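Local coordinates for Lmo2445 protein (Listeria monocytogenes EGD-e, PDB 5HZL), which is of unknown function but, as a secreted internalin-like leucine-rich-repeat protein that binds calcium, probably recognises other molecules outside the bacterium, at residues A[69-83]-A[90-102]. Sequence-based numbering, arbitrary orientation.
Sequences LSVLNNEVFTNAIEL and IGELPDLSEALPA
N73 joins its 3-10 segment to the bend at 95-99 through both ends of its amide. ND2 donates to D95 O at 3.0 Å, tilted out of the carbonyl plane, while OD1 accepts a weak bond from A99 N. With CG anti to its own carbonyl carbon (chi1 -71°), the amide offers a donor to one backbone group and an acceptor to the other. Aspartate suits the bend because D95 OD1 accepts from S97 N, an Asx turn, and from S97 OG. F77 N donates to A99 O at 2.9 Å, an almost straight bond (163°), and this oxygen also lies in plane at the edge of the F77 ring. A water takes the N-H of A102 and donates to F77 O and A80 O.

Forked ends let one leucine touch two neighbours: L69 CD1 meets I90 CD1 and L93 CD1, both at 3.7 Å, and L96 sets CD1 on L83 CD2 and CD2 on L72 CB. A99 CB lies against L72 CB and F77 CD1, and P94 CG against S70 N and CA.

The segments run toward strands 82-84 and 105-107, adjacent in the parallel leucine-rich-repeat sheet. I57 of strand 56-58 touches F77, A80, L83 and L100; strand 113-115 packs on I90.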
loop_
_atom_site.group_PDB
_atom_site.type_symbol
_atom_site.label_atom_id
_atom_site.label_comp_id
_atom_site.label_asym_id
_atom_site.label_seq_id
_atom_site.Cartn_x
_atom_site.Cartn_y
_atom_site.Cartn_z
ATOM N N LEU A 69 0.967 6.882 18.132
ATOM C CA LEU A 69 2.249 6.200 17.912
ATOM C C LEU A 69 3.489 7.082 17.911
ATOM O O LEU A 69 4.567 6.607 18.238
ATOM C CB LEU A 69 2.231 5.407 16.596
ATOM C CG LEU A 69 1.346 4.170 16.522
ATOM C CD1 LEU A 69 1.314 3.638 15.101
ATOM C CD2 LEU A 69 1.820 3.095 17.487
ATOM N N SER A 70 3.346 8.345 17.543
ATOM C CA SER A 70 4.501 9.249 17.490
ATOM C C SER A 70 5.178 9.399 18.855
ATOM O O SER A 70 6.359 9.727 18.950
ATOM C CB SER A 70 4.121 10.603 16.886
ATOM O OG SER A 70 3.128 11.241 17.644
ATOM N N VAL A 71 4.404 9.135 19.898
ATOM C CA VAL A 71 4.895 9.153 21.279
ATOM C C VAL A 71 6.084 8.195 21.513
ATOM O O VAL A 71 6.917 8.462 22.389
ATOM C CB VAL A 71 3.714 8.892 22.245
ATOM C CG1 VAL A 71 4.138 8.267 23.546
ATOM C CG2 VAL A 71 2.931 10.184 22.475
ATOM N N LEU A 72 6.164 7.111 20.730
ATOM C CA LEU A 72 7.269 6.137 20.817
ATOM C C LEU A 72 8.640 6.806 20.612
ATOM O O LEU A 72 9.650 6.361 21.190
ATOM C CB LEU A 72 7.077 4.987 19.827
ATOM C CG LEU A 72 5.885 4.056 20.089
ATOM C CD1 LEU A 72 5.684 3.073 18.942
ATOM C CD2 LEU A 72 6.034 3.302 21.407
ATOM N N ASN A 73 8.670 7.871 19.805
ATOM C CA ASN A 73 9.898 8.643 19.585
ATOM C C ASN A 73 10.430 9.385 20.823
ATOM O O ASN A 73 11.505 9.986 20.766
ATOM C CB ASN A 73 9.733 9.589 18.401
ATOM C CG ASN A 73 9.700 8.850 17.085
ATOM O OD1 ASN A 73 10.461 7.908 16.886
ATOM N ND2 ASN A 73 8.850 9.289 16.164
ATOM N N ASN A 74 9.684 9.346 21.929
ATOM C CA ASN A 74 10.148 9.946 23.181
ATOM C C ASN A 74 11.273 9.140 23.785
ATOM O O ASN A 74 11.877 9.589 24.729
ATOM C CB ASN A 74 9.034 10.077 24.225
ATOM C CG ASN A 74 8.001 11.129 23.860
ATOM O OD1 ASN A 74 8.114 11.819 22.843
ATOM N ND2 ASN A 74 6.981 11.261 24.700
ATOM N N GLU A 75 11.532 7.946 23.266
ATOM C CA GLU A 75 12.618 7.116 23.767
ATOM C C GLU A 75 13.236 6.313 22.626
ATOM O O GLU A 75 12.839 6.439 21.471
ATOM C CB GLU A 75 12.117 6.162 24.864
ATOM C CG GLU A 75 11.432 6.817 26.060
ATOM C CD GLU A 75 12.312 7.795 26.827
ATOM O OE1 GLU A 75 13.561 7.810 26.667
ATOM O OE2 GLU A 75 11.726 8.557 27.611
ATOM N N VAL A 76 14.220 5.499 22.973
ATOM C CA VAL A 76 14.917 4.647 22.031
ATOM C C VAL A 76 14.870 3.209 22.553
ATOM O O VAL A 76 15.402 2.927 23.631
ATOM C CB VAL A 76 16.398 5.083 21.885
ATOM C CG1 VAL A 76 17.164 4.114 20.988
ATOM C CG2 VAL A 76 16.489 6.509 21.357
ATOM N N PHE A 77 14.228 2.316 21.794
ATOM C CA PHE A 77 14.139 0.900 22.142
ATOM C C PHE A 77 15.279 0.300 21.337
ATOM O O PHE A 77 15.059 -0.273 20.285
ATOM C CB PHE A 77 12.796 0.332 21.710
ATOM C CG PHE A 77 11.609 0.994 22.350
ATOM C CD1 PHE A 77 11.096 2.183 21.835
ATOM C CD2 PHE A 77 10.965 0.404 23.446
ATOM C CE1 PHE A 77 9.983 2.787 22.421
ATOM C CE2 PHE A 77 9.855 1.002 24.032
ATOM C CZ PHE A 77 9.362 2.195 23.521
ATOM N N THR A 78 16.506 0.449 21.840
ATOM C CA THR A 78 17.728 -0.005 21.136
ATOM C C THR A 78 17.722 -1.412 20.543
ATOM O O THR A 78 18.412 -1.627 19.570
ATOM C CB THR A 78 19.005 0.052 22.021
ATOM O OG1 THR A 78 18.866 -0.880 23.084
ATOM C CG2 THR A 78 19.284 1.450 22.611
ATOM N N ASN A 79 16.959 -2.348 21.107
ATOM C CA ASN A 79 16.932 -3.754 20.613
ATOM C C ASN A 79 15.619 -4.299 20.061
ATOM O O ASN A 79 15.511 -5.495 19.794
ATOM C CB ASN A 79 17.338 -4.669 21.758
ATOM C CG ASN A 79 18.683 -4.335 22.297
ATOM O OD1 ASN A 79 19.614 -4.050 21.555
ATOM N ND2 ASN A 79 18.798 -4.379 23.599
ATOM N N ALA A 80 14.627 -3.439 19.901
ATOM C CA ALA A 80 13.357 -3.877 19.389
ATOM C C ALA A 80 13.524 -4.146 17.895
ATOM O O ALA A 80 13.821 -3.235 17.131
ATOM C CB ALA A 80 12.298 -2.813 19.636
ATOM N N ILE A 81 13.371 -5.408 17.497
ATOM C CA ILE A 81 13.494 -5.787 16.090
ATOM C C ILE A 81 12.153 -5.943 15.381
ATOM O O ILE A 81 12.140 -6.099 14.172
ATOM C CB ILE A 81 14.351 -7.068 15.868
ATOM C CG1 ILE A 81 13.700 -8.330 16.459
ATOM C CG2 ILE A 81 15.753 -6.862 16.424
ATOM C CD1 ILE A 81 14.439 -9.610 16.112
ATOM N N GLU A 82 11.048 -5.883 16.117
ATOM C CA GLU A 82 9.723 -6.045 15.539
ATOM C C GLU A 82 8.716 -5.026 16.048
ATOM O O GLU A 82 8.640 -4.768 17.238
ATOM C CB GLU A 82 9.208 -7.445 15.881
ATOM C CG GLU A 82 7.766 -7.745 15.469
ATOM C CD GLU A 82 7.300 -9.140 15.890
ATOM O OE1 GLU A 82 6.291 -9.217 16.637
ATOM O OE2 GLU A 82 7.953 -10.152 15.526
ATOM N N LEU A 83 7.936 -4.467 15.129
ATOM C CA LEU A 83 6.872 -3.521 15.442
ATOM C C LEU A 83 5.546 -4.177 15.019
ATOM O O LEU A 83 5.340 -4.427 13.830
ATOM C CB LEU A 83 7.062 -2.219 14.675
ATOM C CG LEU A 83 5.954 -1.184 14.875
ATOM C CD1 LEU A 83 5.770 -0.846 16.350
ATOM C CD2 LEU A 83 6.258 0.059 14.057
ATOM N N ILE A 90 -4.626 4.008 12.168
ATOM C CA ILE A 90 -3.487 4.901 11.979
ATOM C C ILE A 90 -3.568 6.159 11.130
ATOM O O ILE A 90 -3.292 7.235 11.645
ATOM C CB ILE A 90 -2.238 4.032 11.591
ATOM C CG1 ILE A 90 -1.911 3.098 12.770
ATOM C CG2 ILE A 90 -1.015 4.874 11.234
ATOM C CD1 ILE A 90 -0.808 2.090 12.504
ATOM N N GLY A 91 -3.908 6.041 9.858
ATOM C CA GLY A 91 -3.912 7.208 8.976
ATOM C C GLY A 91 -2.455 7.406 8.574
ATOM O O GLY A 91 -1.840 6.471 8.061
ATOM N N GLU A 92 -1.888 8.593 8.811
ATOM C CA GLU A 92 -0.476 8.857 8.468
ATOM C C GLU A 92 0.430 8.291 9.535
ATOM O O GLU A 92 0.410 8.757 10.664
ATOM C CB GLU A 92 -0.220 10.349 8.252
ATOM C CG GLU A 92 -0.942 10.834 6.999
ATOM C CD GLU A 92 -0.775 12.299 6.655
ATOM O OE1 GLU A 92 -0.294 13.097 7.490
ATOM O OE2 GLU A 92 -1.157 12.648 5.524
ATOM N N LEU A 93 1.204 7.264 9.181
ATOM C CA LEU A 93 2.133 6.622 10.126
ATOM C C LEU A 93 3.365 7.512 10.334
ATOM O O LEU A 93 3.992 7.920 9.362
ATOM C CB LEU A 93 2.604 5.262 9.588
ATOM C CG LEU A 93 3.564 4.451 10.476
ATOM C CD1 LEU A 93 2.864 3.860 11.699
ATOM C CD2 LEU A 93 4.200 3.328 9.684
ATOM N N PRO A 94 3.734 7.796 11.591
ATOM C CA PRO A 94 4.922 8.635 11.748
ATOM C C PRO A 94 6.234 7.892 11.433
ATOM O O PRO A 94 6.259 6.658 11.245
ATOM C CB PRO A 94 4.879 9.011 13.231
ATOM C CG PRO A 94 4.259 7.807 13.877
ATOM C CD PRO A 94 3.235 7.306 12.893
ATOM N N ASP A 95 7.307 8.675 11.363
ATOM C CA ASP A 95 8.660 8.185 11.125
ATOM C C ASP A 95 9.169 7.768 12.514
ATOM O O ASP A 95 9.473 8.629 13.346
ATOM C CB ASP A 95 9.500 9.316 10.499
ATOM C CG ASP A 95 10.972 8.951 10.286
ATOM O OD1 ASP A 95 11.484 8.014 10.937
ATOM O OD2 ASP A 95 11.623 9.647 9.468
ATOM N N LEU A 96 9.249 6.459 12.755
ATOM C CA LEU A 96 9.697 5.906 14.041
ATOM C C LEU A 96 11.158 5.415 14.063
ATOM O O LEU A 96 11.544 4.692 14.984
ATOM C CB LEU A 96 8.761 4.764 14.469
ATOM C CG LEU A 96 7.284 5.105 14.705
ATOM C CD1 LEU A 96 6.470 3.849 14.915
ATOM C CD2 LEU A 96 7.116 6.042 15.892
ATOM N N SER A 97 11.969 5.818 13.082
ATOM C CA SER A 97 13.387 5.403 13.012
ATOM C C SER A 97 14.237 5.865 14.200
ATOM O O SER A 97 15.259 5.265 14.505
ATOM C CB SER A 97 14.035 5.913 11.727
ATOM O OG SER A 97 14.009 7.326 11.664
ATOM N N GLU A 98 13.797 6.938 14.845
ATOM C CA GLU A 98 14.478 7.520 16.006
ATOM C C GLU A 98 14.316 6.528 17.189
ATOM O O GLU A 98 15.265 6.226 17.912
ATOM C CB GLU A 98 13.828 8.888 16.333
ATOM C CG GLU A 98 14.644 9.871 17.173
ATOM C CD GLU A 98 15.828 10.506 16.415
ATOM O OE1 GLU A 98 16.025 10.210 15.205
ATOM O OE2 GLU A 98 16.565 11.324 17.039
ATOM N N ALA A 99 13.102 6.012 17.340
ATOM C CA ALA A 99 12.761 5.068 18.407
ATOM C C ALA A 99 13.076 3.608 18.126
ATOM O O ALA A 99 13.254 2.823 19.062
ATOM C CB ALA A 99 11.276 5.180 18.726
ATOM N N LEU A 100 13.149 3.244 16.855
ATOM C CA LEU A 100 13.376 1.858 16.485
ATOM C C LEU A 100 14.572 1.678 15.550
ATOM O O LEU A 100 14.428 1.207 14.424
ATOM C CB LEU A 100 12.092 1.336 15.843
ATOM C CG LEU A 100 10.821 1.507 16.682
ATOM C CD1 LEU A 100 9.601 1.143 15.852
ATOM C CD2 LEU A 100 10.885 0.682 17.957
ATOM N N PRO A 101 15.774 2.013 16.034
ATOM C CA PRO A 101 16.967 1.882 15.189
ATOM C C PRO A 101 17.301 0.443 14.747
ATOM O O PRO A 101 17.890 0.267 13.689
ATOM C CB PRO A 101 18.080 2.438 16.077
ATOM C CG PRO A 101 17.617 2.144 17.463
ATOM C CD PRO A 101 16.126 2.311 17.437
ATOM N N ALA A 102 16.913 -0.563 15.530
ATOM C CA ALA A 102 17.189 -1.970 15.210
ATOM C C ALA A 102 16.039 -2.696 14.498
ATOM O O ALA A 102 16.099 -3.914 14.297
ATOM C CB ALA A 102 17.526 -2.702 16.499
HETATM O O HOH W 1 14.912 -0.754 17.524
#